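Local structure of glycosyl hydrolase (Aspergillus fumigatus, 2X8R) at residues A26-I31 with R90-M95; W179-N184 with D195-P200. The protein probably cleaves the beta-1,4 linkages between N-acetylmuramic acid and N-acetylglucosamine in bacterial peptidoglycan, acting as a secreted family 25 lysozyme. All coordinates share one frame; numbering follows the deposited sequence. Where two conformers were deposited one is given.

Interaction 1 (A26-I31 with R90-M95)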
loop_
_atom_site.group_PDB
_atom_site.type_symbol
_atom_site.label_atom_id
_atom_site.label_comp_id
_atom_site.label_asym_id
_atom_site.label_seq_id
_atom_site.Cartn_x
_atom_site.Cartn_y
_atom_site.Cartn_z
ATOM N N ALA A 26 -5.897 11.103 -12.540
ATOM C CA ALA A 26 -5.282 10.474 -11.345
ATOM C C ALA A 26 -5.417 11.464 -10.185
ATOM O O ALA A 26 -5.103 12.674 -10.339
ATOM C CB ALA A 26 -3.799 10.123 -11.603
ATOM N N GLN A 27 -5.844 10.971 -9.032
ATOM C CA GLN A 27 -6.047 11.868 -7.891
ATOM C C GLN A 27 -5.193 11.494 -6.718
ATOM O O GLN A 27 -5.090 12.265 -5.756
ATOM C CB GLN A 27 -7.518 11.875 -7.487
ATOM C CG GLN A 27 -8.469 12.265 -8.622
ATOM C CD GLN A 27 -8.318 13.705 -9.039
ATOM O OE1 GLN A 27 -8.621 14.061 -10.190
ATOM N NE2 GLN A 27 -7.847 14.539 -8.140
ATOM N N PHE A 28 -4.617 10.299 -6.774
ATOM C CA PHE A 28 -3.777 9.857 -5.666
ATOM C C PHE A 28 -2.691 8.946 -6.149
ATOM O O PHE A 28 -2.796 8.295 -7.203
ATOM C CB PHE A 28 -4.602 9.103 -4.588
ATOM C CG PHE A 28 -5.173 7.758 -5.054
ATOM C CD1 PHE A 28 -4.486 6.567 -4.779
ATOM C CD2 PHE A 28 -6.402 7.690 -5.712
ATOM C CE1 PHE A 28 -5.022 5.331 -5.193
ATOM C CE2 PHE A 28 -6.946 6.465 -6.144
ATOM C CZ PHE A 28 -6.243 5.275 -5.871
ATOM N N VAL A 29 -1.657 8.863 -5.341
ATOM C CA VAL A 29 -0.541 7.960 -5.673
ATOM C C VAL A 29 0.122 7.423 -4.398
ATOM O O VAL A 29 0.327 8.171 -3.438
ATOM C CB VAL A 29 0.514 8.715 -6.540
ATOM C CG1 VAL A 29 1.098 9.925 -5.799
ATOM C CG2 VAL A 29 1.622 7.788 -7.047
ATOM N N MET A 30 0.451 6.129 -4.423
ATOM C CA MET A 30 1.233 5.486 -3.363
ATOM C C MET A 30 2.642 5.299 -3.875
ATOM O O MET A 30 2.848 4.943 -5.039
ATOM C CB MET A 30 0.632 4.138 -2.959
ATOM C CG MET A 30 -0.711 4.264 -2.269
ATOM S SD MET A 30 -2.115 4.160 -3.356
ATOM C CE MET A 30 -2.021 2.427 -3.820
ATOM N N ILE A 31 3.609 5.594 -3.016
ATOM C CA ILE A 31 5.018 5.738 -3.468
ATOM C C ILE A 31 5.928 4.899 -2.597
ATOM O O ILE A 31 5.900 5.066 -1.390
ATOM C CB ILE A 31 5.502 7.220 -3.404
ATOM C CG1 ILE A 31 4.568 8.122 -4.245
ATOM C CG2 ILE A 31 6.977 7.299 -3.918
ATOM C CD1 ILE A 31 4.729 9.629 -3.876
ATOM N N ARG A 90 -3.525 16.077 2.633
ATOM C CA ARG A 90 -2.672 15.643 1.532
ATOM C C ARG A 90 -2.248 14.183 1.556
ATOM O O ARG A 90 -1.710 13.675 0.541
ATOM C CB ARG A 90 -1.411 16.512 1.490
ATOM C CG ARG A 90 -1.690 18.003 1.304
ATOM C CD ARG A 90 -2.450 18.263 -0.006
ATOM N NE ARG A 90 -1.866 17.585 -1.174
ATOM C CZ ARG A 90 -1.117 18.172 -2.117
ATOM N NH1 ARG A 90 -0.837 19.484 -2.085
ATOM N NH2 ARG A 90 -0.653 17.433 -3.119
ATOM N N THR A 91 -2.505 13.518 2.693
ATOM C CA THR A 91 -1.740 12.283 2.980
ATOM C C THR A 91 -2.611 11.034 3.129
ATOM O O THR A 91 -3.488 10.998 3.978
ATOM C CB THR A 91 -0.800 12.470 4.213
ATOM O OG1 THR A 91 -0.145 13.718 4.077
ATOM C CG2 THR A 91 0.300 11.413 4.229
ATOM N N LEU A 92 -2.315 9.999 2.324
ATOM C CA LEU A 92 -2.976 8.704 2.509
ATOM C C LEU A 92 -2.289 7.962 3.665
ATOM O O LEU A 92 -1.092 8.156 3.925
ATOM C CB LEU A 92 -2.883 7.870 1.243
ATOM C CG LEU A 92 -3.631 8.407 0.011
ATOM C CD1 LEU A 92 -3.333 7.450 -1.176
ATOM C CD2 LEU A 92 -5.099 8.569 0.264
ATOM N N PRO A 93 -3.037 7.126 4.377
ATOM C CA PRO A 93 -2.320 6.297 5.362
ATOM C C PRO A 93 -1.268 5.403 4.669
ATOM O O PRO A 93 -1.485 4.966 3.520
ATOM C CB PRO A 93 -3.417 5.397 5.956
ATOM C CG PRO A 93 -4.580 5.518 5.020
ATOM C CD PRO A 93 -4.456 6.763 4.220
ATOM N N GLY A 94 -0.159 5.128 5.355
ATOM C CA GLY A 94 0.914 4.272 4.795
ATOM C C GLY A 94 0.349 2.911 4.397
ATOM O O GLY A 94 -0.598 2.418 4.978
ATOM N N MET A 95 0.956 2.270 3.402
ATOM C CA MET A 95 0.450 1.014 2.891
ATOM C C MET A 95 1.551 -0.043 3.085
ATOM O O MET A 95 2.727 0.191 2.752
ATOM C CB MET A 95 0.093 1.169 1.395
ATOM C CG MET A 95 -0.227 -0.188 0.715
ATOM S SD MET A 95 -0.799 0.143 -0.978
ATOM C CE MET A 95 0.725 0.023 -1.897
#
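Leu-92 lays one methyl, CD1, against Phe-28 and Met-30 together, and further along Met-30 meets Met-95. On Phe-28 the leucine methyl lies 3.9 Å from its CD1 and about as close to its CB, reaching the root of the ring obliquely. Met-30 was modelled in two conformers, and every contact of its tip, the one to Leu-92 included, is given for one of them. In that conformer Leu-92 CD1 is 4.1 Å from Met-30 SD, so a single branch serves two residues that stand on the same side of strand 26-35. The sulphur sits in the plane of the Phe-28 ring at its edge, 3.6 Å from Phe-28 CE1, while Met-30 CE continues to Met-95 SD at 3.8 Å. The two methionines meet methyl to thioether with their chains crossed at about a right angle. Met-95 reaches that far because CG is anti to the backbone N (chi1 170°) and the chain runs straight to the sulphur before bending at the methyl.

Outside this first shell, Leu-204 of helix 201-209 touches both Phe-28 and Leu-92, and Met-135 of strand 135-138 packs on Met-30 and Met-95. Backbone bonds from Phe-28 to Phe-7 and from Val-29 to Leu-57 and Gly-59 fix the strand in the sheet. On the other side, Tyr-126 OH bonded to Gly-94 N holds the approach to strand 95-97, which leads into the DXE motif of the family.

No hydrogen bond joins the two segments. The contact therefore rests on shape and on soft, polarisable thioethers and methyls, a buried apolar packing inside the barrel without directional bonds.

Interaction 2 (W179-N184 with D195-P200)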
loop_
_atom_site.group_PDB
_atom_site.type_symbol
_atom_site.label_atom_id
_atom_site.label_comp_id
_atom_site.label_asym_id
_atom_site.label_seq_id
_atom_site.Cartn_x
_atom_site.Cartn_y
_atom_site.Cartn_z
ATOM N N TRP A 179 -12.760 -4.434 -1.229
ATOM C CA TRP A 179 -11.502 -3.695 -1.332
ATOM C C TRP A 179 -11.770 -2.217 -1.184
ATOM O O TRP A 179 -12.847 -1.715 -1.572
ATOM C CB TRP A 179 -10.839 -4.002 -2.699
ATOM C CG TRP A 179 -11.820 -3.958 -3.877
ATOM C CD1 TRP A 179 -12.619 -4.997 -4.341
ATOM C CD2 TRP A 179 -12.090 -2.833 -4.741
ATOM N NE1 TRP A 179 -13.331 -4.578 -5.421
ATOM C CE2 TRP A 179 -13.029 -3.265 -5.696
ATOM C CE3 TRP A 179 -11.573 -1.531 -4.835
ATOM C CZ2 TRP A 179 -13.525 -2.410 -6.710
ATOM C CZ3 TRP A 179 -12.061 -0.669 -5.839
ATOM C CH2 TRP A 179 -13.022 -1.119 -6.765
ATOM N N THR A 180 -10.796 -1.503 -0.627
ATOM C CA THR A 180 -10.788 -0.034 -0.628
ATOM C C THR A 180 -10.128 0.489 -1.908
ATOM O O THR A 180 -10.627 1.418 -2.503
ATOM C CB THR A 180 -10.099 0.521 0.616
ATOM O OG1 THR A 180 -10.788 0.073 1.796
ATOM C CG2 THR A 180 -10.044 2.059 0.602
ATOM N N ILE A 181 -9.023 -0.143 -2.325
ATOM C CA ILE A 181 -8.332 0.174 -3.582
ATOM C C ILE A 181 -8.081 -1.126 -4.344
ATOM O O ILE A 181 -7.671 -2.119 -3.749
ATOM C CB ILE A 181 -6.932 0.784 -3.333
ATOM C CG1 ILE A 181 -7.013 1.983 -2.406
ATOM C CG2 ILE A 181 -6.257 1.178 -4.658
ATOM C CD1 ILE A 181 -7.831 3.059 -2.926
ATOM N N TRP A 182 -8.296 -1.103 -5.658
ATOM C CA TRP A 182 -8.080 -2.276 -6.509
ATOM C C TRP A 182 -6.929 -1.924 -7.423
ATOM O O TRP A 182 -7.000 -0.920 -8.137
ATOM C CB TRP A 182 -9.361 -2.471 -7.348
ATOM C CG TRP A 182 -9.228 -3.414 -8.491
ATOM C CD1 TRP A 182 -8.395 -4.506 -8.570
ATOM C CD2 TRP A 182 -9.994 -3.397 -9.717
ATOM N NE1 TRP A 182 -8.596 -5.166 -9.774
ATOM C CE2 TRP A 182 -9.537 -4.483 -10.506
ATOM C CE3 TRP A 182 -10.965 -2.539 -10.244
ATOM C CZ2 TRP A 182 -10.047 -4.759 -11.779
ATOM C CZ3 TRP A 182 -11.480 -2.807 -11.510
ATOM C CH2 TRP A 182 -11.014 -3.922 -12.272
ATOM N N GLN A 183 -5.849 -2.706 -7.364
ATOM C CA GLN A 183 -4.770 -2.503 -8.322
ATOM C C GLN A 183 -5.076 -3.334 -9.537
ATOM O O GLN A 183 -5.045 -4.584 -9.503
ATOM C CB GLN A 183 -3.411 -2.846 -7.709
ATOM C CG GLN A 183 -2.213 -2.473 -8.620
ATOM C CD GLN A 183 -0.957 -3.041 -8.087
ATOM O OE1 GLN A 183 -0.742 -4.260 -8.156
ATOM N NE2 GLN A 183 -0.138 -2.185 -7.460
ATOM N N ASN A 184 -5.494 -2.633 -10.592
ATOM C CA ASN A 184 -6.136 -3.302 -11.700
ATOM C C ASN A 184 -5.201 -3.650 -12.863
ATOM O O ASN A 184 -5.593 -4.423 -13.748
ATOM C CB ASN A 184 -7.346 -2.490 -12.179
ATOM C CG ASN A 184 -6.952 -1.203 -12.826
ATOM O OD1 ASN A 184 -6.413 -0.322 -12.184
ATOM N ND2 ASN A 184 -7.203 -1.090 -14.133
ATOM N N ASP A 195 -4.346 2.008 -10.140
ATOM C CA ASP A 195 -5.163 1.740 -8.953
ATOM C C ASP A 195 -6.499 2.439 -9.032
ATOM O O ASP A 195 -6.599 3.486 -9.634
ATOM C CB ASP A 195 -4.480 2.252 -7.689
ATOM C CG ASP A 195 -3.236 1.517 -7.398
ATOM O OD1 ASP A 195 -3.327 0.327 -7.093
ATOM O OD2 ASP A 195 -2.140 2.114 -7.516
ATOM N N LYS A 196 -7.519 1.830 -8.439
ATOM C CA LYS A 196 -8.871 2.415 -8.413
ATOM C C LYS A 196 -9.401 2.453 -7.002
ATOM O O LYS A 196 -9.531 1.420 -6.365
ATOM C CB LYS A 196 -9.824 1.547 -9.268
ATOM C CG LYS A 196 -9.355 1.379 -10.685
ATOM C CD LYS A 196 -9.207 2.701 -11.380
ATOM C CE LYS A 196 -10.277 2.914 -12.458
ATOM N NZ LYS A 196 -9.931 2.134 -13.670
ATOM N N PHE A 197 -9.749 3.633 -6.507
ATOM C CA PHE A 197 -10.320 3.730 -5.180
ATOM C C PHE A 197 -11.813 3.432 -5.274
ATOM O O PHE A 197 -12.451 3.905 -6.203
ATOM C CB PHE A 197 -10.057 5.133 -4.601
ATOM C CG PHE A 197 -10.894 5.429 -3.385
ATOM C CD1 PHE A 197 -10.496 4.992 -2.110
ATOM C CD2 PHE A 197 -12.109 6.099 -3.509
ATOM C CE1 PHE A 197 -11.301 5.222 -0.975
ATOM C CE2 PHE A 197 -12.936 6.316 -2.370
ATOM C CZ PHE A 197 -12.520 5.862 -1.108
ATOM N N ASN A 198 -12.358 2.712 -4.295
ATOM C CA ASN A 198 -13.779 2.262 -4.336
ATOM C C ASN A 198 -14.679 3.350 -3.761
ATOM O O ASN A 198 -14.977 3.359 -2.555
ATOM C CB ASN A 198 -13.911 0.983 -3.513
ATOM C CG ASN A 198 -15.148 0.148 -3.864
ATOM O OD1 ASN A 198 -16.100 0.613 -4.523
ATOM N ND2 ASN A 198 -15.157 -1.076 -3.373
ATOM N N GLY A 199 -15.131 4.237 -4.630
ATOM C CA GLY A 199 -16.080 5.281 -4.235
ATOM C C GLY A 199 -15.731 6.623 -4.825
ATOM O O GLY A 199 -14.798 6.751 -5.609
ATOM N N PRO A 200 -16.461 7.662 -4.408
ATOM C CA PRO A 200 -16.221 8.996 -4.923
ATOM C C PRO A 200 -15.081 9.733 -4.186
ATOM O O PRO A 200 -14.647 9.310 -3.108
ATOM C CB PRO A 200 -17.574 9.677 -4.645
ATOM C CG PRO A 200 -18.036 9.027 -3.386
ATOM C CD PRO A 200 -17.651 7.592 -3.543
#
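Trp-182 and Lys-196 form the hydrogen-bonded pair of an antiparallel ladder, bonding through Trp-182 N to Lys-196 O at 2.9 Å and through Lys-196 N to Trp-182 O; Ile-181 with Phe-197 and Gln-183 with Asp-195 are the flanking non-hydrogen-bonded pairs. Asn-198 N extends the ladder to Thr-180 O.

The Asn-198 side chain then makes a double contact with Trp-179. Its ND2 donates to Trp-179 O at 3.0 Å along a nearly straight bond (167°), the carbonyl oxygen lying in the amide plane. The same nitrogen sits 3.6 Å above the centre of the indole, with amide and ring planes only 21° apart. This is possible because the tryptophan CG lies between its backbone N and carbonyl carbon (chi1 45°), which turns the indole so that its six-membered ring reaches Asn-198, Trp-179 CZ3 coming to 3.4 Å from Asn-198 CB. Trp-182 CB lies against the opposite face, offset toward the rim.

On the side of the sheet shared by Ile-181, Gln-183, Asp-195 and Phe-197, one modelled conformer of Ile-181 places CD1 at the edge of the phenylalanine ring, near its plane. Thr-180, near the start of segment 179-184, reaches the same ring with its CG2, 3.8 Å from Phe-197 CE1, and helix 201-209 packs against it. Asp-195 OD1 lies 3.2 Å from Gln-183 CB, a packing contact. The amide of Gln-183 is gripped by others: its OE1 accepts from Tyr-137 and Tyr-164, and its NE2 donates to Asp-8, whose carboxylate also approaches that of Asp-195.

Such a closing antiparallel hairpin is a feature of the modified beta/alpha barrel of GH25 lysozymes, and its inward-facing acidic and amide groups are consistent with the active-site pocket of that family.

Interaction 1 closes before interaction 2 opens along the chain; their centres lie about 12 Å apart, and both reach the same curled sheet. Strand 3-9 stands between strands 26-35 and 193-198, pairing with each, and so connects the early parallel part of the barrel to the late hairpin. Inside, the two contacts meet directly: Phe-28 CE2 is 3.7 Å from Phe-197 CB, and Phe-28 CZ is 3.9 Å from Asp-195 CB. Helix 201-209 touches side chains of both through Leu-204. Phe-28 and Leu-92 thus join Ile-181 and Phe-197 in one apolar interior, while Asp-195, beside Met-30, and Gln-183 bring polar groups to it, consistent with a packed core beneath a peptidoglycan-cleaving pocket.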